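Local coordinates for protein ethylbenzene dehydrogenase alpha-subunit (Aromatoleum aromaticum, PDB 2IVF) that serves as the alpha-subunit of a molybdopterin oxidoreductase, holding a molybdenum atom, an iron/sulfur cluster and the dinucleotide ligands MGD and MD1, at residues A[277-282]-A[429-434]; A[295-300]-A[425-430]; A[410-413]-A[419-422]. One frame throughout, in Å; residues are numbered along the deposited sequence.

Contact 1: A[277-282]-A[429-434]; sequences EVVVIA and RELGRK. With MGD (2-amino-5,6-dimercapto-7-methyl-3,7,8a,9-tetrahydro-8-oxa-1,3,9,10-tetraaza-anthracen-4-one guanosine dinucleotide), chain M.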
loop_
_atom_site.group_PDB
_atom_site.type_symbol
_atom_site.label_atom_id
_atom_site.label_comp_id
_atom_site.label_asym_id
_atom_site.label_seq_id
_atom_site.Cartn_x
_atom_site.Cartn_y
_atom_site.Cartn_z
ATOM N N GLU A 277 -6.299 20.226 -14.436
ATOM C CA GLU A 277 -4.887 20.422 -14.237
ATOM C C GLU A 277 -4.517 19.897 -12.873
ATOM O O GLU A 277 -5.094 20.298 -11.873
ATOM C CB GLU A 277 -4.585 21.900 -14.341
ATOM C CG GLU A 277 -3.196 22.327 -13.988
ATOM C CD GLU A 277 -2.836 23.649 -14.743
ATOM O OE1 GLU A 277 -3.760 24.342 -15.250
ATOM O OE2 GLU A 277 -1.636 23.926 -14.905
ATOM N N VAL A 278 -3.565 18.980 -12.824
ATOM C CA VAL A 278 -3.242 18.299 -11.562
ATOM C C VAL A 278 -1.908 18.770 -11.060
ATOM O O VAL A 278 -0.882 18.680 -11.751
ATOM C CB VAL A 278 -3.261 16.769 -11.727
ATOM C CG1 VAL A 278 -2.753 16.073 -10.453
ATOM C CG2 VAL A 278 -4.713 16.285 -12.186
ATOM N N VAL A 279 -1.945 19.249 -9.830
ATOM C CA VAL A 279 -0.810 19.790 -9.158
ATOM C C VAL A 279 -0.521 18.984 -7.885
ATOM O O VAL A 279 -1.419 18.751 -7.071
ATOM C CB VAL A 279 -1.014 21.225 -8.762
ATOM C CG1 VAL A 279 0.282 21.751 -8.111
ATOM C CG2 VAL A 279 -1.508 22.035 -10.017
ATOM N N VAL A 280 0.730 18.567 -7.721
ATOM C CA VAL A 280 1.161 17.892 -6.488
ATOM C C VAL A 280 2.068 18.851 -5.796
ATOM O O VAL A 280 3.082 19.249 -6.369
ATOM C CB VAL A 280 1.869 16.526 -6.750
ATOM C CG1 VAL A 280 2.536 15.982 -5.506
ATOM C CG2 VAL A 280 0.862 15.477 -7.322
ATOM N N ILE A 281 1.658 19.275 -4.598
ATOM C CA ILE A 281 2.488 20.116 -3.746
ATOM C C ILE A 281 3.132 19.163 -2.735
ATOM O O ILE A 281 2.453 18.584 -1.868
ATOM C CB ILE A 281 1.688 21.207 -3.012
ATOM C CG1 ILE A 281 0.865 22.026 -3.983
ATOM C CG2 ILE A 281 2.658 22.100 -2.202
ATOM C CD1 ILE A 281 -0.068 23.027 -3.295
ATOM N N ALA A 282 4.441 18.964 -2.887
ATOM C CA ALA A 282 5.187 18.025 -2.078
ATOM C C ALA A 282 6.642 18.477 -2.094
ATOM O O ALA A 282 7.136 18.949 -3.135
ATOM C CB ALA A 282 5.080 16.591 -2.630
ATOM N N ARG A 429 3.146 32.632 -9.579
ATOM C CA ARG A 429 2.300 33.556 -10.339
ATOM C C ARG A 429 1.318 32.798 -11.225
ATOM O O ARG A 429 0.130 33.141 -11.261
ATOM C CB ARG A 429 3.136 34.539 -11.147
ATOM C CG ARG A 429 2.391 35.844 -11.446
ATOM C CD ARG A 429 3.298 36.972 -11.814
ATOM N NE ARG A 429 3.843 37.728 -10.695
ATOM C CZ ARG A 429 5.133 38.049 -10.557
ATOM N NH1 ARG A 429 6.066 37.645 -11.433
ATOM N NH2 ARG A 429 5.503 38.771 -9.510
ATOM N N GLU A 430 1.789 31.753 -11.917
ATOM C CA GLU A 430 0.894 30.937 -12.737
ATOM C C GLU A 430 -0.265 30.317 -11.956
ATOM O O GLU A 430 -1.415 30.375 -12.386
ATOM C CB GLU A 430 1.643 29.800 -13.414
ATOM C CG GLU A 430 0.763 28.964 -14.342
ATOM C CD GLU A 430 1.566 27.858 -15.031
ATOM O OE1 GLU A 430 2.744 28.124 -15.354
ATOM O OE2 GLU A 430 1.002 26.769 -15.200
ATOM N N LEU A 431 0.053 29.699 -10.826
ATOM C CA LEU A 431 -0.954 29.082 -10.011
ATOM C C LEU A 431 -1.855 30.079 -9.275
ATOM O O LEU A 431 -3.041 29.781 -9.049
ATOM C CB LEU A 431 -0.342 28.055 -9.059
ATOM C CG LEU A 431 0.199 26.804 -9.779
ATOM C CD1 LEU A 431 1.054 25.857 -8.855
ATOM C CD2 LEU A 431 -0.944 26.000 -10.488
ATOM N N GLY A 432 -1.316 31.238 -8.903
ATOM C CA GLY A 432 -2.141 32.338 -8.381
ATOM C C GLY A 432 -3.263 32.674 -9.330
ATOM O O GLY A 432 -4.440 32.778 -8.945
ATOM N N ARG A 433 -2.895 32.830 -10.597
ATOM C CA ARG A 433 -3.825 33.237 -11.612
ATOM C C ARG A 433 -4.816 32.125 -11.912
ATOM O O ARG A 433 -6.007 32.395 -12.140
ATOM C CB ARG A 433 -3.075 33.689 -12.881
ATOM C CG ARG A 433 -2.245 34.932 -12.622
ATOM C CD ARG A 433 -1.315 35.240 -13.752
ATOM N NE ARG A 433 -0.725 36.567 -13.605
ATOM C CZ ARG A 433 0.156 37.080 -14.455
ATOM N NH1 ARG A 433 0.602 36.358 -15.490
ATOM N NH2 ARG A 433 0.630 38.302 -14.234
ATOM N N LYS A 434 -4.352 30.878 -11.889
ATOM C CA LYS A 434 -5.208 29.766 -12.208
ATOM C C LYS A 434 -6.220 29.485 -11.134
ATOM O O LYS A 434 -7.355 29.186 -11.441
ATOM C CB LYS A 434 -4.405 28.508 -12.490
ATOM C CG LYS A 434 -3.709 28.598 -13.821
ATOM C CD LYS A 434 -2.888 27.402 -14.178
ATOM C CE LYS A 434 -2.457 27.450 -15.660
ATOM N NZ LYS A 434 -1.546 26.332 -15.968
HETATM P PB MGD M . 0.688 10.976 3.944
HETATM O O1B MGD M . 0.910 9.559 3.546
HETATM O O2B MGD M . 1.284 11.373 5.245
HETATM O O3B MGD M . -0.814 11.455 3.976
HETATM O O3A MGD M . -2.333 9.425 3.721
HETATM P PA MGD M . -2.132 10.916 3.191
HETATM O O1A MGD M . -1.942 10.799 1.741
HETATM O O2A MGD M . -3.202 11.767 3.678
HETATM O "O5'" MGD M . 1.279 11.955 2.813
HETATM C "C5'" MGD M . 2.635 11.782 2.378
HETATM C "C4'" MGD M . 3.079 12.990 1.558
HETATM O "O4'" MGD M . 3.186 14.132 2.395
HETATM C "C3'" MGD M . 4.513 12.664 1.210
HETATM O "O3'" MGD M . 4.498 12.027 -0.061
HETATM C "C2'" MGD M . 5.173 14.048 1.162
HETATM O "O2'" MGD M . 5.568 14.352 -0.189
HETATM C "C1'" MGD M . 4.066 14.994 1.656
HETATM N N9 MGD M . 4.660 15.998 2.571
HETATM C C8 MGD M . 5.395 15.791 3.675
HETATM N N7 MGD M . 5.709 16.953 4.259
HETATM C C5 MGD M . 5.134 17.921 3.501
HETATM C C6 MGD M . 5.088 19.308 3.520
HETATM O O6 MGD M . 5.657 20.026 4.351
HETATM N N1 MGD M . 4.350 19.943 2.516
HETATM C C2 MGD M . 3.679 19.282 1.477
HETATM N N2 MGD M . 2.993 20.001 0.523
HETATM N N3 MGD M . 3.717 17.942 1.492
HETATM C C4 MGD M . 4.439 17.283 2.449
HETATM C C10 MGD M . -2.517 9.156 5.063
HETATM C C11 MGD M . -3.691 8.219 5.203
HETATM O O11 MGD M . -3.419 7.095 4.471
HETATM C C12 MGD M . -4.075 7.881 6.652
HETATM S S12 MGD M . -3.913 9.054 7.952
HETATM C C13 MGD M . -4.564 6.634 6.947
HETATM S S13 MGD M . -5.021 6.266 8.574
HETATM C C14 MGD M . -4.682 5.593 5.887
HETATM N N15 MGD M . -3.495 4.702 6.034
HETATM C C16 MGD M . -2.952 4.017 4.930
HETATM C C17 MGD M . -1.957 3.080 5.047
HETATM O O17 MGD M . -1.454 2.796 6.160
HETATM N N18 MGD M . -1.489 2.464 3.869
HETATM C C19 MGD M . -1.995 2.741 2.637
HETATM N N19 MGD M . -1.470 2.096 1.576
HETATM N N20 MGD M . -2.941 3.689 2.560
HETATM C C21 MGD M . -3.435 4.288 3.655
HETATM N N22 MGD M . -4.427 5.258 3.542
HETATM C C23 MGD M . -4.607 6.303 4.507
#

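Contact 2: A[295-300]-A[425-430]; sequences HVPVRV and VSLIRE. With MGD (2-amino-5,6-dimercapto-7-methyl-3,7,8a,9-tetrahydro-8-oxa-1,3,9,10-tetraaza-anthracen-4-one guanosine dinucleotide), chain M.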
loop_
_atom_site.group_PDB
_atom_site.type_symbol
_atom_site.label_atom_id
_atom_site.label_comp_id
_atom_site.label_asym_id
_atom_site.label_seq_id
_atom_site.Cartn_x
_atom_site.Cartn_y
_atom_site.Cartn_z
ATOM N N HIS A 295 4.544 19.684 -10.405
ATOM C CA HIS A 295 5.040 19.523 -9.057
ATOM C C HIS A 295 5.431 20.868 -8.496
ATOM O O HIS A 295 6.280 21.607 -9.076
ATOM C CB HIS A 295 6.268 18.602 -9.102
ATOM C CG HIS A 295 6.924 18.432 -7.793
ATOM N ND1 HIS A 295 8.289 18.346 -7.678
ATOM C CD2 HIS A 295 6.427 18.417 -6.523
ATOM C CE1 HIS A 295 8.604 18.213 -6.398
ATOM N NE2 HIS A 295 7.490 18.223 -5.683
ATOM N N VAL A 296 4.889 21.169 -7.320
ATOM C CA VAL A 296 5.248 22.374 -6.603
ATOM C C VAL A 296 6.180 21.922 -5.472
ATOM O O VAL A 296 5.726 21.315 -4.509
ATOM C CB VAL A 296 3.984 23.106 -6.080
ATOM C CG1 VAL A 296 4.369 24.273 -5.151
ATOM C CG2 VAL A 296 3.035 23.573 -7.254
ATOM N N PRO A 297 7.508 22.165 -5.623
ATOM C CA PRO A 297 8.512 21.560 -4.774
ATOM C C PRO A 297 8.754 22.371 -3.525
ATOM O O PRO A 297 9.844 22.923 -3.272
ATOM C CB PRO A 297 9.733 21.498 -5.683
ATOM C CG PRO A 297 9.598 22.679 -6.537
ATOM C CD PRO A 297 8.127 22.953 -6.712
ATOM N N VAL A 298 7.737 22.448 -2.713
ATOM C CA VAL A 298 7.913 23.224 -1.441
ATOM C C VAL A 298 9.021 22.713 -0.552
ATOM O O VAL A 298 9.214 21.514 -0.416
ATOM C CB VAL A 298 6.602 23.270 -0.640
ATOM C CG1 VAL A 298 5.554 24.165 -1.403
ATOM C CG2 VAL A 298 6.073 21.853 -0.328
ATOM N N ARG A 299 9.747 23.626 0.093
ATOM C CA ARG A 299 10.581 23.225 1.205
ATOM C C ARG A 299 9.668 22.595 2.267
ATOM O O ARG A 299 8.571 23.091 2.490
ATOM C CB ARG A 299 11.319 24.412 1.789
ATOM C CG ARG A 299 12.403 24.917 0.884
ATOM C CD ARG A 299 13.167 26.104 1.501
ATOM N NE ARG A 299 13.775 26.799 0.373
ATOM C CZ ARG A 299 14.083 28.089 0.318
ATOM N NH1 ARG A 299 13.922 28.871 1.392
ATOM N NH2 ARG A 299 14.592 28.583 -0.824
ATOM N N VAL A 300 10.129 21.524 2.911
ATOM C CA VAL A 300 9.335 20.859 3.963
ATOM C C VAL A 300 8.809 21.927 4.912
ATOM O O VAL A 300 9.575 22.715 5.389
ATOM C CB VAL A 300 10.164 19.852 4.751
ATOM C CG1 VAL A 300 9.328 19.269 5.844
ATOM C CG2 VAL A 300 10.730 18.761 3.800
ATOM N N VAL A 425 9.129 31.679 -8.716
ATOM C CA VAL A 425 8.192 32.790 -8.953
ATOM C C VAL A 425 7.175 32.539 -10.081
ATOM O O VAL A 425 5.963 32.837 -9.942
ATOM C CB VAL A 425 8.973 34.074 -9.257
ATOM C CG1 VAL A 425 8.043 35.195 -9.700
ATOM C CG2 VAL A 425 9.793 34.489 -8.005
ATOM N N SER A 426 7.655 31.971 -11.178
ATOM C CA SER A 426 6.823 31.727 -12.353
ATOM C C SER A 426 5.642 30.848 -11.987
ATOM O O SER A 426 4.521 31.050 -12.441
ATOM C CB SER A 426 7.658 31.104 -13.481
ATOM O OG SER A 426 8.328 29.895 -13.079
ATOM N N LEU A 427 5.907 29.861 -11.154
ATOM C CA LEU A 427 4.900 28.890 -10.765
ATOM C C LEU A 427 3.926 29.448 -9.714
ATOM O O LEU A 427 2.739 29.144 -9.714
ATOM C CB LEU A 427 5.628 27.633 -10.258
ATOM C CG LEU A 427 4.861 26.350 -10.065
ATOM C CD1 LEU A 427 3.869 26.075 -11.267
ATOM C CD2 LEU A 427 5.817 25.174 -9.825
ATOM N N ILE A 428 4.444 30.230 -8.786
ATOM C CA ILE A 428 3.603 30.965 -7.848
ATOM C C ILE A 428 2.619 31.874 -8.623
ATOM O O ILE A 428 1.391 31.847 -8.388
ATOM C CB ILE A 428 4.452 31.796 -6.899
ATOM C CG1 ILE A 428 5.287 30.859 -5.993
ATOM C CG2 ILE A 428 3.532 32.784 -6.106
ATOM C CD1 ILE A 428 6.219 31.593 -4.907
ATOM N N ARG A 429 3.146 32.632 -9.579
ATOM C CA ARG A 429 2.300 33.556 -10.339
ATOM C C ARG A 429 1.318 32.798 -11.225
ATOM O O ARG A 429 0.130 33.141 -11.261
ATOM C CB ARG A 429 3.136 34.539 -11.147
ATOM C CG ARG A 429 2.391 35.844 -11.446
ATOM C CD ARG A 429 3.298 36.972 -11.814
ATOM N NE ARG A 429 3.843 37.728 -10.695
ATOM C CZ ARG A 429 5.133 38.049 -10.557
ATOM N NH1 ARG A 429 6.066 37.645 -11.433
ATOM N NH2 ARG A 429 5.503 38.771 -9.510
ATOM N N GLU A 430 1.789 31.753 -11.917
ATOM C CA GLU A 430 0.894 30.937 -12.737
ATOM C C GLU A 430 -0.265 30.317 -11.956
ATOM O O GLU A 430 -1.415 30.375 -12.386
ATOM C CB GLU A 430 1.643 29.800 -13.414
ATOM C CG GLU A 430 0.763 28.964 -14.342
ATOM C CD GLU A 430 1.566 27.858 -15.031
ATOM O OE1 GLU A 430 2.744 28.124 -15.354
ATOM O OE2 GLU A 430 1.002 26.769 -15.200
HETATM P PB MGD M . 0.688 10.976 3.944
HETATM O O1B MGD M . 0.910 9.559 3.546
HETATM O O2B MGD M . 1.284 11.373 5.245
HETATM O O3B MGD M . -0.814 11.455 3.976
HETATM O O3A MGD M . -2.333 9.425 3.721
HETATM P PA MGD M . -2.132 10.916 3.191
HETATM O O1A MGD M . -1.942 10.799 1.741
HETATM O O2A MGD M . -3.202 11.767 3.678
HETATM O "O5'" MGD M . 1.279 11.955 2.813
HETATM C "C5'" MGD M . 2.635 11.782 2.378
HETATM C "C4'" MGD M . 3.079 12.990 1.558
HETATM O "O4'" MGD M . 3.186 14.132 2.395
HETATM C "C3'" MGD M . 4.513 12.664 1.210
HETATM O "O3'" MGD M . 4.498 12.027 -0.061
HETATM C "C2'" MGD M . 5.173 14.048 1.162
HETATM O "O2'" MGD M . 5.568 14.352 -0.189
HETATM C "C1'" MGD M . 4.066 14.994 1.656
HETATM N N9 MGD M . 4.660 15.998 2.571
HETATM C C8 MGD M . 5.395 15.791 3.675
HETATM N N7 MGD M . 5.709 16.953 4.259
HETATM C C5 MGD M . 5.134 17.921 3.501
HETATM C C6 MGD M . 5.088 19.308 3.520
HETATM O O6 MGD M . 5.657 20.026 4.351
HETATM N N1 MGD M . 4.350 19.943 2.516
HETATM C C2 MGD M . 3.679 19.282 1.477
HETATM N N2 MGD M . 2.993 20.001 0.523
HETATM N N3 MGD M . 3.717 17.942 1.492
HETATM C C4 MGD M . 4.439 17.283 2.449
HETATM C C10 MGD M . -2.517 9.156 5.063
HETATM C C11 MGD M . -3.691 8.219 5.203
HETATM O O11 MGD M . -3.419 7.095 4.471
HETATM C C12 MGD M . -4.075 7.881 6.652
HETATM S S12 MGD M . -3.913 9.054 7.952
HETATM C C13 MGD M . -4.564 6.634 6.947
HETATM S S13 MGD M . -5.021 6.266 8.574
HETATM C C14 MGD M . -4.682 5.593 5.887
HETATM N N15 MGD M . -3.495 4.702 6.034
HETATM C C16 MGD M . -2.952 4.017 4.930
HETATM C C17 MGD M . -1.957 3.080 5.047
HETATM O O17 MGD M . -1.454 2.796 6.160
HETATM N N18 MGD M . -1.489 2.464 3.869
HETATM C C19 MGD M . -1.995 2.741 2.637
HETATM N N19 MGD M . -1.470 2.096 1.576
HETATM N N20 MGD M . -2.941 3.689 2.560
HETATM C C21 MGD M . -3.435 4.288 3.655
HETATM N N22 MGD M . -4.427 5.258 3.542
HETATM C C23 MGD M . -4.607 6.303 4.507
#

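Contact 3: A[410-413]-A[419-422]; sequences KDYT and AKCG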
loop_
_atom_site.group_PDB
_atom_site.type_symbol
_atom_site.label_atom_id
_atom_site.label_comp_id
_atom_site.label_asym_id
_atom_site.label_seq_id
_atom_site.Cartn_x
_atom_site.Cartn_y
_atom_site.Cartn_z
ATOM N N LYS A 410 2.518 41.910 1.806
ATOM C CA LYS A 410 3.722 42.546 1.247
ATOM C C LYS A 410 5.014 41.722 1.475
ATOM O O LYS A 410 6.005 41.888 0.769
ATOM C CB LYS A 410 3.875 43.968 1.760
ATOM C CG LYS A 410 2.773 44.857 1.187
ATOM C CD LYS A 410 2.904 46.308 1.566
ATOM C CE LYS A 410 1.774 47.119 0.935
ATOM N NZ LYS A 410 1.801 48.535 1.429
ATOM N N ASP A 411 4.985 40.843 2.461
ATOM C CA ASP A 411 6.094 39.962 2.767
ATOM C C ASP A 411 5.994 38.659 1.962
ATOM O O ASP A 411 6.877 37.817 2.074
ATOM C CB ASP A 411 6.146 39.712 4.299
ATOM C CG ASP A 411 6.541 40.978 5.092
ATOM O OD1 ASP A 411 7.210 41.878 4.513
ATOM O OD2 ASP A 411 6.158 41.101 6.278
ATOM N N TYR A 412 4.945 38.511 1.139
ATOM C CA TYR A 412 4.653 37.293 0.402
ATOM C C TYR A 412 4.377 37.621 -1.063
ATOM O O TYR A 412 3.581 36.978 -1.715
ATOM C CB TYR A 412 3.470 36.519 1.037
ATOM C CG TYR A 412 3.779 36.072 2.431
ATOM C CD1 TYR A 412 4.452 34.870 2.656
ATOM C CD2 TYR A 412 3.455 36.866 3.538
ATOM C CE1 TYR A 412 4.812 34.482 3.937
ATOM C CE2 TYR A 412 3.774 36.458 4.836
ATOM C CZ TYR A 412 4.453 35.266 5.015
ATOM O OH TYR A 412 4.823 34.864 6.276
ATOM N N THR A 413 5.048 38.632 -1.588
ATOM C CA THR A 413 5.059 38.810 -3.025
ATOM C C THR A 413 5.667 37.512 -3.580
ATOM O O THR A 413 6.331 36.765 -2.865
ATOM C CB THR A 413 5.909 40.026 -3.427
ATOM O OG1 THR A 413 7.277 39.785 -3.034
ATOM C CG2 THR A 413 5.362 41.317 -2.740
ATOM N N ALA A 419 11.403 32.859 -2.070
ATOM C CA ALA A 419 12.582 32.763 -1.196
ATOM C C ALA A 419 12.252 31.902 -0.002
ATOM O O ALA A 419 13.107 31.171 0.479
ATOM C CB ALA A 419 13.054 34.131 -0.753
ATOM N N LYS A 420 11.006 31.958 0.446
ATOM C CA LYS A 420 10.608 31.264 1.641
ATOM C C LYS A 420 10.258 29.803 1.403
ATOM O O LYS A 420 10.515 28.978 2.259
ATOM C CB LYS A 420 9.442 31.988 2.292
ATOM C CG LYS A 420 9.785 33.365 2.823
ATOM C CD LYS A 420 8.559 34.107 3.305
ATOM C CE LYS A 420 8.884 35.506 3.754
ATOM N NZ LYS A 420 10.190 35.589 4.479
ATOM N N CYS A 421 9.665 29.451 0.261
ATOM C CA CYS A 421 9.250 28.075 0.057
ATOM C C CYS A 421 9.975 27.318 -1.056
ATOM O O CYS A 421 9.721 26.119 -1.267
ATOM C CB CYS A 421 7.754 27.995 -0.225
ATOM S SG CYS A 421 7.221 28.738 -1.821
ATOM N N GLY A 422 10.865 28.005 -1.755
ATOM C CA GLY A 422 11.643 27.382 -2.809
ATOM C C GLY A 422 10.893 27.082 -4.091
ATOM O O GLY A 422 11.438 26.469 -4.997
#

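Contact 1: A[277-282]-A[429-434]
Two carboxylates, those of Glu277 and Glu430, receive the ammonium of Lys434 in different ways. They join a helix to a face of a parallel four-stranded sheet, as in alpha/beta domains: helix 425-437, which leads into strand 440-444, packs across strand 277-281 with the short axes 12.2 Å apart and running roughly opposite, at 128°. Glu277 offers the syn lone pair of OE2, which lies 2.6 Å from Lys434 NZ, and its OE1 adds a weak bond at 3.1 Å. Glu430 is met on the anti side of its OE2, 2.7 Å from Lys434 NZ and 30° out of the carboxylate plane. Glu277 reaches the helix with CG anti to its backbone N and the rest extended, meeting the straight Lys434 chain at about a right angle. A long lysine suits this place, because its amino group must span from the helix to the strand. Glu277 OE2 and Glu430 OE2 come within 3.9 Å of each other, a proximity that Lys434 probably makes tolerable, aided by Arg279 of the beta-subunit, which forms a salt bridge with Glu430. Further along the strand the contact turns apolar: branched Val279 and Leu431 pass alongside one another, pointing opposite ways, with Val279 CG2 4.0 Å from Leu431 CD2. The strand then ends at MGD, whose N2 donates to Ile281 O at 2.8 Å with an N-H...O angle of 153°.

Contact 2: A[295-300]-A[425-430]
His295 meets Leu427 through its backbone: the carbonyl O of His295 lies 3.7 Å from Leu427 CD2, while the CB bond of His295 points away from the helix. The imidazole is fixed by a hydrogen bond from NE2 to Ala282 O, and one ring face has Pro297 N near its rim. Val296, the last residue of strand 294-296, is the chief apolar partner. Val296 CG2 stands 4.1 Å from Leu427 CD2, the two side chains crossing at a slant. One leucine methyl thus touches both a carbonyl oxygen and a valine methyl; Leu427 delivers it with CG anti to the backbone N (chi1 -167°) and chi2 near 43°. Pro297 follows at the centre of an inverse gamma turn, closed by a weak bond from Val298 N to Val296 O. Pro297 CD skirts Leu427 CD2 at 4.5 Å, and the fixed phi of proline suits a chain that must turn as it leaves the strand. Beyond the turn the segment faces the ligand. Val298 CG2 comes to 3.7 Å from MGD N2, an apolar wall beside the guanine. Val300 C lies 3.7 Å from MGD O6. This is the C-terminal end of a parallel strand, where alpha/beta folds usually place their ligand sites. Phe281 of the beta-subunit packs on both Pro297 and Leu427. Within this chain, strand 294-296 is an outermost strand of its parallel sheet, next to strand 277-281; helix 425-437 lies against it through Leu427 and Leu431, Phe306 of helix 303-316 touches Val296, and helix 414-421 packs its Pro414 on Val425 and Ile428.

Contact 3: A[410-413]-A[419-422]
Lys420 lays its aliphatic chain against Tyr412 and the backbone of Asp411, and this is the close part of the contact. Lys420 CD comes 3.8 Å from Tyr412 CE1, approaching the ring obliquely, and the two side chains cross at about a right angle. One carbon further on, Lys420 CE rests 3.5 Å from Asp411 O. The lysine is extended until its last torsion, where a bend (chi4 -38°) turns NZ aside. Tyr412 suits its buried place because the ring gives an apolar surface while its OH is hydrogen-bonded to His831 N and Thr830 OG1. The other side is looser. Asp411 is exposed and directs its carboxylate away, leaving Asp411 OD1 7.0 Å from Lys420 NZ, too far for a salt bridge.

The segments flank helix 414-421: 410-413 leads into it and 419-422 ends it. Thr413 is its N-cap, the hydroxyl making a weak bond to Lys416 N, and Gly422 leaves the helix with a positive phi of 74°, a conformation easy for a residue without a side chain. Lys420, near the C-terminal end, reaches back along the helix to the residues that precede it.

Chemically, the lysine acts here through its methylenes and not its charge: no hydrogen bond crosses the contact, and Asp411 O, buried under CE, has no hydrogen-bonding partner in the model.

How the contacts relate
Contacts 1 and 2 are two footings of helix 425-437 on one parallel sheet, their centres 8 Å apart. The neighbouring strands are joined by a probable hydrogen bond, Val280 O to Val296 N at 2.8 Å, and Val296 CG2 lies 3.4 Å from Leu431 CD1, so the apolar parts merge. Contact 3 is nested along the chain inside the loops closed by both, around the preceding helix 414-421; it touches contact 2, centres 11 Å apart, through a probable hydrogen bond of 2.8 Å between Arg299 N and Cys421 O. Its nearest atoms are about 6 Å from those of contact 1. Segments 277-282 and 295-300 line the MGD pocket, whereas the Lys420 side chain is about 13 Å from MGD.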